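PDB 5M6G: beta-glucosidase, which probably hydrolyses terminal, non-reducing beta-D-glucosyl residues with release of beta-D-glucose, as a member of glycosyl hydrolase family 3. Local coordinates for residues 83-88 with 343-348; 65-70 with 367-372; 79-84 with 112-117. All blocks are in the same frame, centred on the assembly; numbering follows the deposited sequence. Where two conformers were deposited one is given.

Contact 1 of 3, residues 83-88 with 343-348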
ATOM      1  N   HIS A  83       9.040 -28.941   2.968  1.00 14.43           N
ATOM      2  CA  HIS A  83       7.651 -28.981   3.411  1.00 18.26           C
ATOM      3  C   HIS A  83       6.658 -28.756   2.279  1.00 16.90           C
ATOM      4  O   HIS A  83       5.442 -28.708   2.533  1.00 17.30           O
ATOM      5  CB  HIS A  83       7.428 -27.955   4.533  1.00 19.16           C
ATOM      6  CG  HIS A  83       8.116 -28.322   5.812  1.00 24.65           C
ATOM      7  ND1 HIS A  83       9.358 -27.834   6.158  1.00 23.30           N
ATOM      8  CD2 HIS A  83       7.754 -29.168   6.805  1.00 21.40           C
ATOM      9  CE1 HIS A  83       9.725 -28.349   7.318  1.00 25.03           C
ATOM     10  NE2 HIS A  83       8.769 -29.163   7.732  1.00 31.74           N
ATOM     11  N   ARG A  84       7.141 -28.648   1.043  1.00 13.23           N
ATOM     12  CA  ARG A  84       6.284 -28.474  -0.127  1.00 18.87           C
ATOM     13  C   ARG A  84       5.428 -27.220   0.024  1.00 16.92           C
ATOM     14  O   ARG A  84       4.251 -27.198  -0.333  1.00 16.64           O
ATOM     15  CB  ARG A  84       5.407 -29.709  -0.362  1.00 15.17           C
ATOM     16  CG  ARG A  84       6.144 -31.043  -0.203  1.00 20.86           C
ATOM     17  CD  ARG A  84       7.229 -31.215  -1.233  1.00 16.48           C
ATOM     18  NE  ARG A  84       7.712 -32.600  -1.272  1.00 24.09           N
ATOM     19  CZ  ARG A  84       8.953 -32.986  -0.990  1.00 22.63           C
ATOM     20  NH1 ARG A  84       9.874 -32.091  -0.652  1.00 16.41           N
ATOM     21  NH2 ARG A  84       9.277 -34.272  -1.062  1.00 21.06           N
ATOM     22  N   ILE A  85       6.029 -26.167   0.578  1.00 15.86           N
ATOM     23  CA  ILE A  85       5.287 -24.948   0.885  1.00 14.94           C
ATOM     24  C   ILE A  85       4.983 -24.191  -0.402  1.00 14.36           C
ATOM     25  O   ILE A  85       5.789 -24.159  -1.340  1.00 17.62           O
ATOM     26  CB  ILE A  85       6.088 -24.118   1.904  1.00 16.38           C
ATOM     27  CG1 ILE A  85       5.841 -24.683   3.309  1.00 19.59           C
ATOM     28  CG2 ILE A  85       5.759 -22.618   1.827  1.00 14.19           C
ATOM     29  CD1 ILE A  85       6.903 -24.342   4.308  1.00 20.01           C
ATOM     30  N   GLY A  86       3.789 -23.595  -0.471  1.00 16.13           N
ATOM     31  CA  GLY A  86       3.346 -23.004  -1.719  1.00 13.92           C
ATOM     32  C   GLY A  86       3.860 -21.601  -1.968  1.00 13.74           C
ATOM     33  O   GLY A  86       3.990 -21.183  -3.122  1.00 12.39           O
ATOM     34  N   SER A  87       4.179 -20.860  -0.914  1.00 10.50           N
ATOM     35  CA  SER A  87       4.507 -19.463  -1.112  1.00 11.53           C
ATOM     36  C   SER A  87       5.445 -18.989  -0.021  1.00 12.70           C
ATOM     37  O   SER A  87       5.456 -19.532   1.087  1.00 11.63           O
ATOM     38  CB  SER A  87       3.236 -18.604  -1.120  1.00 11.53           C
ATOM     39  OG  SER A  87       3.551 -17.245  -1.366  1.00 13.29           O
ATOM     40  N   VAL A  88       6.221 -17.955  -0.352  1.00 11.35           N
ATOM     41  CA  VAL A  88       7.034 -17.225   0.609  1.00  9.83           C
ATOM     42  C   VAL A  88       6.732 -15.745   0.426  1.00 13.06           C
ATOM     43  O   VAL A  88       6.376 -15.302  -0.671  1.00 15.00           O
ATOM     44  CB  VAL A  88       8.541 -17.525   0.425  1.00 12.46           C
ATOM     45  CG1 VAL A  88       9.406 -16.674   1.348  1.00 12.31           C
ATOM     46  CG2 VAL A  88       8.820 -19.016   0.667  1.00 11.89           C
ATOM     47  N   SER A 343       5.972 -17.770  10.937  1.00 14.57           N
ATOM     48  CA  SER A 343       6.701 -18.973  11.305  1.00 16.61           C
ATOM     49  C   SER A 343       5.673 -20.057  11.581  1.00 17.49           C
ATOM     50  O   SER A 343       4.473 -19.838  11.365  1.00 18.99           O
ATOM     51  CB  SER A 343       7.569 -18.744  12.540  1.00 14.74           C
ATOM     52  OG  SER A 343       6.745 -18.410  13.653  1.00 20.87           O
ATOM     53  N   ARG A 344       6.129 -21.215  12.062  1.00 17.97           N
ATOM     54  CA  ARG A 344       5.256 -22.315  12.489  1.00 21.35           C
ATOM     55  C   ARG A 344       4.543 -22.998  11.317  1.00 19.81           C
ATOM     56  O   ARG A 344       3.449 -23.540  11.485  1.00 19.26           O
ATOM     57  CB  ARG A 344       4.231 -21.839  13.531  1.00 20.49           C
ATOM     58  CG  ARG A 344       4.819 -21.501  14.892  1.00 17.74           C
ATOM     59  CD  ARG A 344       4.034 -20.370  15.540  1.00 19.52           C
ATOM     60  NE  ARG A 344       4.085 -19.163  14.708  1.00 19.56           N
ATOM     61  CZ  ARG A 344       3.071 -18.315  14.571  1.00 22.15           C
ATOM     62  NH1 ARG A 344       3.191 -17.250  13.788  1.00 22.83           N
ATOM     63  NH2 ARG A 344       1.932 -18.541  15.213  1.00 21.45           N
ATOM     64  N   HIS A 345       5.161 -23.004  10.133  1.00 20.05           N
ATOM     65  CA  HIS A 345       4.547 -23.633   8.964  1.00 17.76           C
ATOM     66  C   HIS A 345       4.305 -25.126   9.185  1.00 22.84           C
ATOM     67  O   HIS A 345       3.267 -25.663   8.776  1.00 17.84           O
ATOM     68  CB  HIS A 345       5.429 -23.415   7.737  1.00 14.90           C
ATOM     69  CG  HIS A 345       6.886 -23.625   8.000  1.00 18.15           C
ATOM     70  ND1 HIS A 345       7.656 -22.710   8.686  1.00 16.85           N
ATOM     71  CD2 HIS A 345       7.714 -24.647   7.678  1.00 21.07           C
ATOM     72  CE1 HIS A 345       8.895 -23.159   8.778  1.00 19.48           C
ATOM     73  NE2 HIS A 345       8.959 -24.329   8.168  1.00 21.32           N
ATOM     74  N   GLU A 346       5.250 -25.814   9.819  1.00 21.12           N
ATOM     75  CA  GLU A 346       5.057 -27.237  10.066  1.00 20.56           C
ATOM     76  C   GLU A 346       3.896 -27.472  11.017  1.00 20.66           C
ATOM     77  O   GLU A 346       3.128 -28.427  10.844  1.00 18.16           O
ATOM     78  CB  GLU A 346       6.339 -27.856  10.618  1.00 25.75           C
ATOM     79  CG  GLU A 346       6.259 -29.365  10.809  1.00 26.23           C
ATOM     80  CD  GLU A 346       7.617 -29.966  11.127  1.00 27.62           C
ATOM     81  OE1 GLU A 346       8.598 -29.201  11.169  1.00 35.83           O
ATOM     82  OE2 GLU A 346       7.702 -31.197  11.321  1.00 31.90           O
ATOM     83  N   LYS A 347       3.742 -26.607  12.022  1.00 16.44           N
ATOM     84  CA  LYS A 347       2.615 -26.767  12.932  1.00 19.03           C
ATOM     85  C   LYS A 347       1.300 -26.491  12.223  1.00 18.49           C
ATOM     86  O   LYS A 347       0.313 -27.194  12.455  1.00 18.31           O
ATOM     87  CB  LYS A 347       2.761 -25.859  14.149  1.00 20.30           C
ATOM     88  CG  LYS A 347       1.600 -26.012  15.132  1.00 23.33           C
ATOM     89  CD  LYS A 347       1.861 -25.264  16.416  1.00 17.46           C
ATOM     90  CE  LYS A 347       1.846 -23.766  16.175  1.00 20.63           C
ATOM     91  NZ  LYS A 347       1.888 -23.021  17.456  1.00 23.21           N
ATOM     92  N   PHE A 348       1.264 -25.479  11.348  1.00 18.66           N
ATOM     93  CA  PHE A 348       0.039 -25.229  10.590  1.00 18.30           C
ATOM     94  C   PHE A 348      -0.344 -26.453   9.763  1.00 18.83           C
ATOM     95  O   PHE A 348      -1.506 -26.887   9.769  1.00 17.14           O
ATOM     96  CB  PHE A 348       0.198 -24.002   9.685  1.00 14.96           C
ATOM     97  CG  PHE A 348      -1.038 -23.696   8.876  1.00 15.03           C
ATOM     98  CD1 PHE A 348      -2.066 -22.945   9.422  1.00 13.88           C
ATOM     99  CD2 PHE A 348      -1.187 -24.188   7.590  1.00 16.18           C
ATOM    100  CE1 PHE A 348      -3.202 -22.678   8.701  1.00 15.20           C
ATOM    101  CE2 PHE A 348      -2.321 -23.924   6.863  1.00 15.82           C
ATOM    102  CZ  PHE A 348      -3.339 -23.163   7.423  1.00 13.67           C
TER
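H83 and H345 meet as a T-shaped (edge-to-face) pair, with ring centroids 5.2 Å apart and planes at 80°. H345 supplies the edge: its CD2 stands over one face of H83, offset toward the rim, and comes within 3.9 Å of H83 ND1. H345 reaches this place because its CG lies between the backbone N and the carbonyl carbon (chi1 44°), the crowded position. The polar contact across the interface is slight. H83 NE2 makes a weak hydrogen bond to E346 OE1 at 3.4 Å, bent to 137° at the hydrogen. The stronger partner of H83 is A79, met through the other nitrogen, so the ring is held at both; if both carry hydrogens at once, the nearby carboxylate would probably help to stabilise the cation. The contact belongs to the TIM-barrel-type N-terminal domain of family 3. H83 and I85 lie on the turn from helix 77-82 into strand 87-90, where R84 forms a Schellman motif, and H345 opens helix 345-357, which follows strand 339-341. Apolar contact comes from I85, whose CD1 sits 3.5 Å from H345 CD2 and 3.8 Å from H345 CB, crossing that side chain at about a right angle. V68 touches both I85 and H345, and V70 also touches H345, so strand 68-71 fills in between the two segments. At the start of helix 345-357, R344 holds the N-cap position, and its O accepts the bond from F348 N. The guanidinium of R344 is tied back to its neighbour, with NE 3.0 Å from S343 OG and the hydroxyl oxygen near the guanidinium plane. It also forms salt bridges with D312, D315 and D322; the last two are magnesium ligands, and D322 is paired with K347 as well.

Contact 2 of 3, residues 65-70 with 367-372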
ATOM      1  N   GLY A  65       0.626 -28.134   1.982  1.00 13.40           N
ATOM      2  CA  GLY A  65       1.770 -27.262   1.771  1.00 13.28           C
ATOM      3  C   GLY A  65       1.448 -26.066   0.901  1.00 13.38           C
ATOM      4  O   GLY A  65       1.883 -24.949   1.190  1.00 14.12           O
ATOM      5  N   GLN A  66       0.681 -26.276  -0.176  1.00 14.55           N
ATOM      6  CA  GLN A  66       0.377 -25.169  -1.079  1.00 13.55           C
ATOM      7  C   GLN A  66      -0.383 -24.052  -0.382  1.00 14.74           C
ATOM      8  O   GLN A  66      -0.329 -22.913  -0.844  1.00 12.49           O
ATOM      9  CB  GLN A  66      -0.437 -25.633  -2.289  1.00 11.21           C
ATOM     10  CG  GLN A  66       0.344 -26.407  -3.330  1.00 13.93           C
ATOM     11  CD  GLN A  66       1.466 -25.592  -3.923  1.00 18.78           C
ATOM     12  OE1 GLN A  66       1.235 -24.556  -4.552  1.00 12.33           O
ATOM     13  NE2 GLN A  66       2.695 -26.051  -3.723  1.00 14.76           N
ATOM     14  N   MET A  67      -1.080 -24.350   0.713  1.00 13.91           N
ATOM     15  CA  MET A  67      -1.887 -23.349   1.399  1.00 15.37           C
ATOM     16  C   MET A  67      -1.073 -22.480   2.352  1.00 15.27           C
ATOM     17  O   MET A  67      -1.635 -21.578   2.979  1.00 16.12           O
ATOM     18  CB  MET A  67      -3.031 -24.043   2.142  1.00 11.89           C
ATOM     19  CG  MET A  67      -4.022 -24.687   1.182  1.00 13.72           C
ATOM     20  SD  MET A  67      -5.266 -25.714   1.992  1.00 12.75           S
ATOM     21  CE  MET A  67      -6.146 -24.455   2.923  1.00  8.54           C
ATOM     22  N   VAL A  68       0.232 -22.713   2.451  1.00 15.45           N
ATOM     23  CA  VAL A  68       1.107 -21.999   3.377  1.00 16.55           C
ATOM     24  C   VAL A  68       1.865 -20.908   2.624  1.00 19.10           C
ATOM     25  O   VAL A  68       2.439 -21.156   1.553  1.00 11.40           O
ATOM     26  CB  VAL A  68       2.084 -22.973   4.058  1.00 18.83           C
ATOM     27  CG1 VAL A  68       3.118 -22.200   4.877  1.00 15.64           C
ATOM     28  CG2 VAL A  68       1.321 -23.989   4.934  1.00 13.42           C
ATOM     29  N   GLN A  69       1.861 -19.693   3.176  1.00 12.75           N
ATOM     30  CA  GLN A  69       2.789 -18.642   2.764  1.00 14.90           C
ATOM     31  C   GLN A  69       3.592 -18.254   3.995  1.00 13.80           C
ATOM     32  O   GLN A  69       3.035 -17.705   4.956  1.00 12.26           O
ATOM     33  CB  GLN A  69       2.064 -17.435   2.170  1.00 11.48           C
ATOM     34  CG  GLN A  69       3.022 -16.329   1.698  1.00  9.54           C
ATOM     35  CD  GLN A  69       2.269 -15.108   1.240  1.00 11.96           C
ATOM     36  OE1 GLN A  69       1.673 -14.409   2.046  1.00 14.56           O
ATOM     37  NE2 GLN A  69       2.253 -14.872  -0.065  1.00 16.88           N
ATOM     38  N   VAL A  70       4.891 -18.555   3.979  1.00 11.59           N
ATOM     39  CA  VAL A  70       5.746 -18.373   5.145  1.00 11.37           C
ATOM     40  C   VAL A  70       6.697 -17.210   4.900  1.00 15.38           C
ATOM     41  O   VAL A  70       7.190 -17.015   3.779  1.00 12.57           O
ATOM     42  CB  VAL A  70       6.508 -19.673   5.505  1.00 12.04           C
ATOM     43  CG1 VAL A  70       7.536 -20.090   4.424  1.00  9.22           C
ATOM     44  CG2 VAL A  70       7.163 -19.537   6.867  1.00 15.99           C
ATOM     45  N   ASP A 367      -9.348 -28.777  -1.574  1.00 13.50           N
ATOM     46  CA  ASP A 367      -9.251 -28.813  -3.030  1.00 14.81           C
ATOM     47  C   ASP A 367      -9.616 -27.468  -3.635  1.00 15.03           C
ATOM     48  O   ASP A 367      -8.998 -27.028  -4.613  1.00 14.95           O
ATOM     49  CB  ASP A 367     -10.155 -29.908  -3.603  1.00 15.24           C
ATOM     50  CG  ASP A 367      -9.586 -31.307  -3.422  1.00 22.70           C
ATOM     51  OD1 ASP A 367      -8.404 -31.442  -3.048  1.00 15.65           O
ATOM     52  OD2 ASP A 367     -10.336 -32.283  -3.668  1.00 20.32           O
ATOM     53  N   ASP A 368     -10.632 -26.803  -3.081  1.00 13.10           N
ATOM     54  CA  ASP A 368     -10.974 -25.471  -3.564  1.00 12.61           C
ATOM     55  C   ASP A 368      -9.798 -24.514  -3.389  1.00 13.97           C
ATOM     56  O   ASP A 368      -9.451 -23.763  -4.309  1.00 12.78           O
ATOM     57  CB  ASP A 368     -12.216 -24.955  -2.833  1.00 11.33           C
ATOM     58  CG  ASP A 368     -12.476 -23.492  -3.090  1.00 13.40           C
ATOM     59  OD1 ASP A 368     -12.794 -23.145  -4.243  1.00 17.88           O
ATOM     60  OD2 ASP A 368     -12.371 -22.690  -2.138  1.00 15.10           O
ATOM     61  N   ALA A 369      -9.160 -24.532  -2.214  1.00 11.15           N
ATOM     62  CA  ALA A 369      -8.027 -23.639  -1.990  1.00 12.01           C
ATOM     63  C   ALA A 369      -6.899 -23.949  -2.961  1.00 12.45           C
ATOM     64  O   ALA A 369      -6.276 -23.037  -3.521  1.00 12.03           O
ATOM     65  CB  ALA A 369      -7.539 -23.755  -0.544  1.00 10.79           C
ATOM     66  N   ASN A 370      -6.637 -25.237  -3.199  1.00 11.47           N
ATOM     67  CA  ASN A 370      -5.544 -25.585  -4.101  1.00 14.00           C
ATOM     68  C   ASN A 370      -5.872 -25.233  -5.537  1.00 10.80           C
ATOM     69  O   ASN A 370      -5.004 -24.768  -6.274  1.00 13.18           O
ATOM     70  CB  ASN A 370      -5.213 -27.059  -3.985  1.00 10.41           C
ATOM     71  CG  ASN A 370      -4.169 -27.305  -2.957  1.00 13.41           C
ATOM     72  OD1 ASN A 370      -3.013 -27.568  -3.290  1.00 13.59           O
ATOM     73  ND2 ASN A 370      -4.543 -27.154  -1.689  1.00 10.27           N
ATOM     74  N   ARG A 371      -7.108 -25.469  -5.967  1.00 10.68           N
ATOM     75  CA  ARG A 371      -7.474 -25.082  -7.326  1.00 13.01           C
ATOM     76  C   ARG A 371      -7.262 -23.586  -7.541  1.00 15.71           C
ATOM     77  O   ARG A 371      -6.748 -23.160  -8.586  1.00 14.00           O
ATOM     78  CB  ARG A 371      -8.923 -25.469  -7.587  1.00 16.34           C
ATOM     79  CG  ARG A 371      -9.387 -25.283  -9.007  1.00 23.14           C
ATOM     80  CD  ARG A 371     -10.675 -26.068  -9.204  1.00 28.40           C
ATOM     81  NE  ARG A 371     -10.538 -27.425  -8.684  1.00 29.08           N
ATOM     82  CZ  ARG A 371     -11.239 -27.940  -7.672  1.00 39.48           C
ATOM     83  NH1 ARG A 371     -12.166 -27.226  -7.035  1.00 26.51           N
ATOM     84  NH2 ARG A 371     -11.015 -29.193  -7.302  1.00 37.73           N
ATOM     85  N   ARG A 372      -7.626 -22.776  -6.548  1.00 12.83           N
ATOM     86  CA  ARG A 372      -7.458 -21.331  -6.677  1.00 10.42           C
ATOM     87  C   ARG A 372      -5.980 -20.934  -6.683  1.00 13.00           C
ATOM     88  O   ARG A 372      -5.561 -20.118  -7.513  1.00 13.04           O
ATOM     89  CB  ARG A 372      -8.232 -20.633  -5.565  1.00 11.66           C
ATOM     90  CG  ARG A 372      -9.743 -20.788  -5.729  1.00 13.41           C
ATOM     91  CD  ARG A 372     -10.498 -20.345  -4.503  1.00 15.81           C
ATOM     92  NE  ARG A 372     -11.939 -20.428  -4.711  1.00 12.65           N
ATOM     93  CZ  ARG A 372     -12.689 -19.419  -5.141  1.00 16.39           C
ATOM     94  NH1 ARG A 372     -12.126 -18.239  -5.399  1.00 15.83           N
ATOM     95  NH2 ARG A 372     -14.001 -19.589  -5.301  1.00 15.69           N
TER
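M67 sets its CG beside the backbone N, opposite the carbonyl carbon (chi1 -66°), and then bends at the thioether (chi3 65°), which brings SD and CE against the A369 methyl and carries CG across the N370 amide. Q66 starts in the same way but folds at chi2, so CB and CG face N370 while the amide turns off toward K377, which its OE1 meets. In this TIM-barrel-type domain, helix 60-66 passes through M67 into strand 68-71, and the contact sets that turn against helix 363-379. The apolar part is M67 on A369: M67 CE lies 3.8 Å and M67 SD 3.9 Å from A369 CB. I366 and I373 of the same helix and L352 of helix 345-357 also touch M67, so M67 is buried among them. Cutting M67 back to an alanine removes CG, SD and CE, which would probably open a gap beside the A369 methyl and leave the ND2 end of N370 without its apolar cover from this side chain. The Q66 and N370 amides do not pair; their planes are 60° apart, and N370 OD1 rests against aliphatic carbon, 3.4 Å from Q66 CB and 3.6 Å from Q66 CG. The other end of the N370 amide is gripped by two carbonyls, because ND2 bonds to K63 O, on helix 60-66, and to I366 O, one turn back in its own helix. Together these bonds set the flip of the amide, and the one to K63 O ties the helix to helix 60-66. M67 CG packs across the same N370 ND2 at 3.8 Å.

Contact 3 of 3, residues 79-84 with 112-117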
ATOM      1  N   ALA A  79      14.132 -25.619   3.436  1.00 18.58           N
ATOM      2  CA  ALA A  79      12.981 -25.911   4.292  1.00 18.97           C
ATOM      3  C   ALA A  79      11.666 -25.691   3.559  1.00 18.68           C
ATOM      4  O   ALA A  79      10.704 -26.446   3.753  1.00 16.92           O
ATOM      5  CB  ALA A  79      13.016 -25.046   5.548  1.00 24.54           C
ATOM      6  N   VAL A  80      11.589 -24.637   2.743  1.00 18.46           N
ATOM      7  CA  VAL A  80      10.386 -24.417   1.943  1.00 18.69           C
ATOM      8  C   VAL A  80      10.134 -25.617   1.039  1.00 18.51           C
ATOM      9  O   VAL A  80       9.013 -26.132   0.962  1.00 17.62           O
ATOM     10  CB  VAL A  80      10.506 -23.108   1.138  1.00 20.70           C
ATOM     11  CG1 VAL A  80       9.379 -23.005   0.109  1.00 20.27           C
ATOM     12  CG2 VAL A  80      10.487 -21.906   2.087  1.00 17.05           C
ATOM     13  N   ALA A  81      11.181 -26.104   0.370  1.00 18.33           N
ATOM     14  CA  ALA A  81      11.023 -27.284  -0.478  1.00 19.87           C
ATOM     15  C   ALA A  81      10.704 -28.531   0.343  1.00 19.49           C
ATOM     16  O   ALA A  81       9.814 -29.309  -0.031  1.00 19.41           O
ATOM     17  CB  ALA A  81      12.279 -27.506  -1.323  1.00 18.55           C
ATOM     18  N   ASP A  82      11.408 -28.738   1.466  1.00 18.00           N
ATOM     19  CA  ASP A  82      11.178 -29.935   2.277  1.00 17.34           C
ATOM     20  C   ASP A  82       9.721 -30.061   2.711  1.00 15.41           C
ATOM     21  O   ASP A  82       9.205 -31.177   2.820  1.00 16.46           O
ATOM     22  CB  ASP A  82      12.083 -29.937   3.512  1.00 16.66           C
ATOM     23  CG  ASP A  82      13.541 -30.215   3.179  1.00 25.53           C
ATOM     24  OD1 ASP A  82      13.849 -30.573   2.022  1.00 23.51           O
ATOM     25  OD2 ASP A  82      14.384 -30.082   4.088  1.00 24.89           O
ATOM     26  N   HIS A  83       9.040 -28.941   2.968  1.00 14.43           N
ATOM     27  CA  HIS A  83       7.651 -28.981   3.411  1.00 18.26           C
ATOM     28  C   HIS A  83       6.658 -28.756   2.279  1.00 16.90           C
ATOM     29  O   HIS A  83       5.442 -28.708   2.533  1.00 17.30           O
ATOM     30  CB  HIS A  83       7.428 -27.955   4.533  1.00 19.16           C
ATOM     31  CG  HIS A  83       8.116 -28.322   5.812  1.00 24.65           C
ATOM     32  ND1 HIS A  83       9.358 -27.834   6.158  1.00 23.30           N
ATOM     33  CD2 HIS A  83       7.754 -29.168   6.805  1.00 21.40           C
ATOM     34  CE1 HIS A  83       9.725 -28.349   7.318  1.00 25.03           C
ATOM     35  NE2 HIS A  83       8.769 -29.163   7.732  1.00 31.74           N
ATOM     36  N   ARG A  84       7.141 -28.648   1.043  1.00 13.23           N
ATOM     37  CA  ARG A  84       6.284 -28.474  -0.127  1.00 18.87           C
ATOM     38  C   ARG A  84       5.428 -27.220   0.024  1.00 16.92           C
ATOM     39  O   ARG A  84       4.251 -27.198  -0.333  1.00 16.64           O
ATOM     40  CB  ARG A  84       5.407 -29.709  -0.362  1.00 15.17           C
ATOM     41  CG  ARG A  84       6.144 -31.043  -0.203  1.00 20.86           C
ATOM     42  CD  ARG A  84       7.229 -31.215  -1.233  1.00 16.48           C
ATOM     43  NE  ARG A  84       7.712 -32.600  -1.272  1.00 24.09           N
ATOM     44  CZ  ARG A  84       8.953 -32.986  -0.990  1.00 22.63           C
ATOM     45  NH1 ARG A  84       9.874 -32.091  -0.652  1.00 16.41           N
ATOM     46  NH2 ARG A  84       9.277 -34.272  -1.062  1.00 21.06           N
ATOM     47  N   GLN A 112      13.277 -20.353  -5.610  1.00 13.70           N
ATOM     48  CA  GLN A 112      12.633 -21.044  -6.718  1.00 15.20           C
ATOM     49  C   GLN A 112      13.390 -22.311  -7.102  1.00 19.40           C
ATOM     50  O   GLN A 112      12.769 -23.353  -7.351  1.00 14.68           O
ATOM     51  CB  GLN A 112      12.512 -20.096  -7.906  1.00 17.37           C
ATOM     52  CG  GLN A 112      11.539 -20.544  -8.959  1.00 16.14           C
ATOM     53  CD  GLN A 112      10.127 -20.659  -8.418  1.00 17.36           C
ATOM     54  OE1 GLN A 112       9.768 -21.682  -7.850  1.00 14.96           O
ATOM     55  NE2 GLN A 112       9.327 -19.608  -8.584  1.00 15.29           N
ATOM     56  N   ARG A 113      14.729 -22.258  -7.132  1.00 15.75           N
ATOM     57  CA  ARG A 113      15.497 -23.463  -7.458  1.00 15.25           C
ATOM     58  C   ARG A 113      15.142 -24.620  -6.530  1.00 18.80           C
ATOM     59  O   ARG A 113      14.995 -25.770  -6.977  1.00 15.90           O
ATOM     60  CB  ARG A 113      17.003 -23.176  -7.383  1.00 20.99           C
ATOM     61  CG  ARG A 113      17.565 -22.374  -8.547  1.00 20.23           C
ATOM     62  CD  ARG A 113      19.090 -22.481  -8.581  1.00 23.95           C
ATOM     63  NE  ARG A 113      19.677 -21.784  -7.450  1.00 24.01           N
ATOM     64  CZ  ARG A 113      19.956 -20.484  -7.446  1.00 29.94           C
ATOM     65  NH1 ARG A 113      19.723 -19.744  -8.524  1.00 20.30           N
ATOM     66  NH2 ARG A 113      20.476 -19.922  -6.362  1.00 34.84           N
ATOM     67  N   ALA A 114      15.004 -24.339  -5.231  1.00 15.92           N
ATOM     68  CA  ALA A 114      14.665 -25.389  -4.279  1.00 16.98           C
ATOM     69  C   ALA A 114      13.251 -25.907  -4.502  1.00 18.42           C
ATOM     70  O   ALA A 114      13.024 -27.127  -4.509  1.00 14.43           O
ATOM     71  CB  ALA A 114      14.838 -24.879  -2.852  1.00 13.01           C
ATOM     72  N   ALA A 115      12.289 -25.002  -4.709  1.00 18.45           N
ATOM     73  CA  ALA A 115      10.916 -25.431  -4.979  1.00 18.77           C
ATOM     74  C   ALA A 115      10.837 -26.297  -6.234  1.00 16.22           C
ATOM     75  O   ALA A 115      10.109 -27.296  -6.266  1.00 14.80           O
ATOM     76  CB  ALA A 115      10.005 -24.209  -5.118  1.00 15.48           C
ATOM     77  N   LEU A 116      11.582 -25.933  -7.276  1.00 15.12           N
ATOM     78  CA  LEU A 116      11.551 -26.691  -8.520  1.00 15.21           C
ATOM     79  C   LEU A 116      12.169 -28.080  -8.397  1.00 13.85           C
ATOM     80  O   LEU A 116      11.989 -28.893  -9.308  1.00 16.57           O
ATOM     81  CB  LEU A 116      12.273 -25.915  -9.627  1.00 14.28           C
ATOM     82  CG  LEU A 116      11.688 -24.576 -10.091  1.00 15.84           C
ATOM     83  CD1 LEU A 116      12.619 -23.913 -11.094  1.00 17.71           C
ATOM     84  CD2 LEU A 116      10.310 -24.712 -10.682  1.00 12.55           C
ATOM     85  N   SER A 117      12.874 -28.383  -7.306  1.00 15.27           N
ATOM     86  CA  SER A 117      13.559 -29.663  -7.147  0.53 17.66           C
ATOM     87  C   SER A 117      12.711 -30.712  -6.438  1.00 16.73           C
ATOM     88  O   SER A 117      13.184 -31.839  -6.237  1.00 15.70           O
ATOM     89  CB  SER A 117      14.868 -29.476  -6.374  0.53 15.10           C
ATOM     90  OG  SER A 117      14.605 -29.185  -5.011  0.53 17.70           O
TER
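A81 presses its methyl into the backbone of the helix that carries A114 and A115. Its CB lies 3.3 Å from A114 O and 4.2 Å from A115 N, while the two methyls, A81 CB and A114 CB, stand 4.0 Å apart. With no side chain larger than a methyl at the crossing, the backbones approach until the CA atoms of A81 and A115 are 4.9 Å from each other; no hydrogen bond crosses the interface, which is van der Waals contact throughout. The two helices flank strand 87-90 in the chain. Helix 77-82 leads into it from strand 68-71, and helix 101-116 leads out of it toward strand 125-128, so the contact joins the helices of two consecutive beta-alpha-beta crossovers in the TIM-barrel-type domain. The polar bonds lie within the segments and close the helix ends. A79 O accepts from H83 N and, on the opposite face of its plane, from H83 ND1 at 3.1 Å, with the oxygen near the imidazole plane; the ring thus folds back over the last turn. R84 takes positive phi (58°) in the Schellman motif and treats A81 O similarly: its backbone N reaches the oxygen from one face, while NH1 comes from the other at 2.9 Å, standing 39° above the carbonyl plane. The carbonyl of A81 is therefore gripped twice by R84, the first residue to leave helical geometry, while the methyl of A81 points to the neighbouring helix. At the end of helix 101-116, S117 N bonds to A114 O at 3.1 Å; a further bond from S117 OG is less certain, because that serine has two conformers. P119, in the loop beyond, touches the side chain of R84.

In the fold
The three contacts gather round strands 68-71 and 87-90 of one parallel sheet and the helices next to them in the chain. Contacts 1 and 2 have centres about 11 Å apart and are joined just before and within these neighbouring strands: G86 N is 2.9 Å from G65 O ahead of them, and S87 OG is 3.0 Å from Q69 NE2 in them. Contacts 1 and 3 share H83 and R84, and I85 N reaches V80 O at 3.0 Å. Contacts 2 and 3 are farther apart, about 15 Å between centres. Strand 87-90 runs toward the sorbitol pocket, to which L89, G91 and G92 contribute, and strand 339-341 adds M340. The side chain of H345 is about 11 Å from that of the magnesium ligand D322.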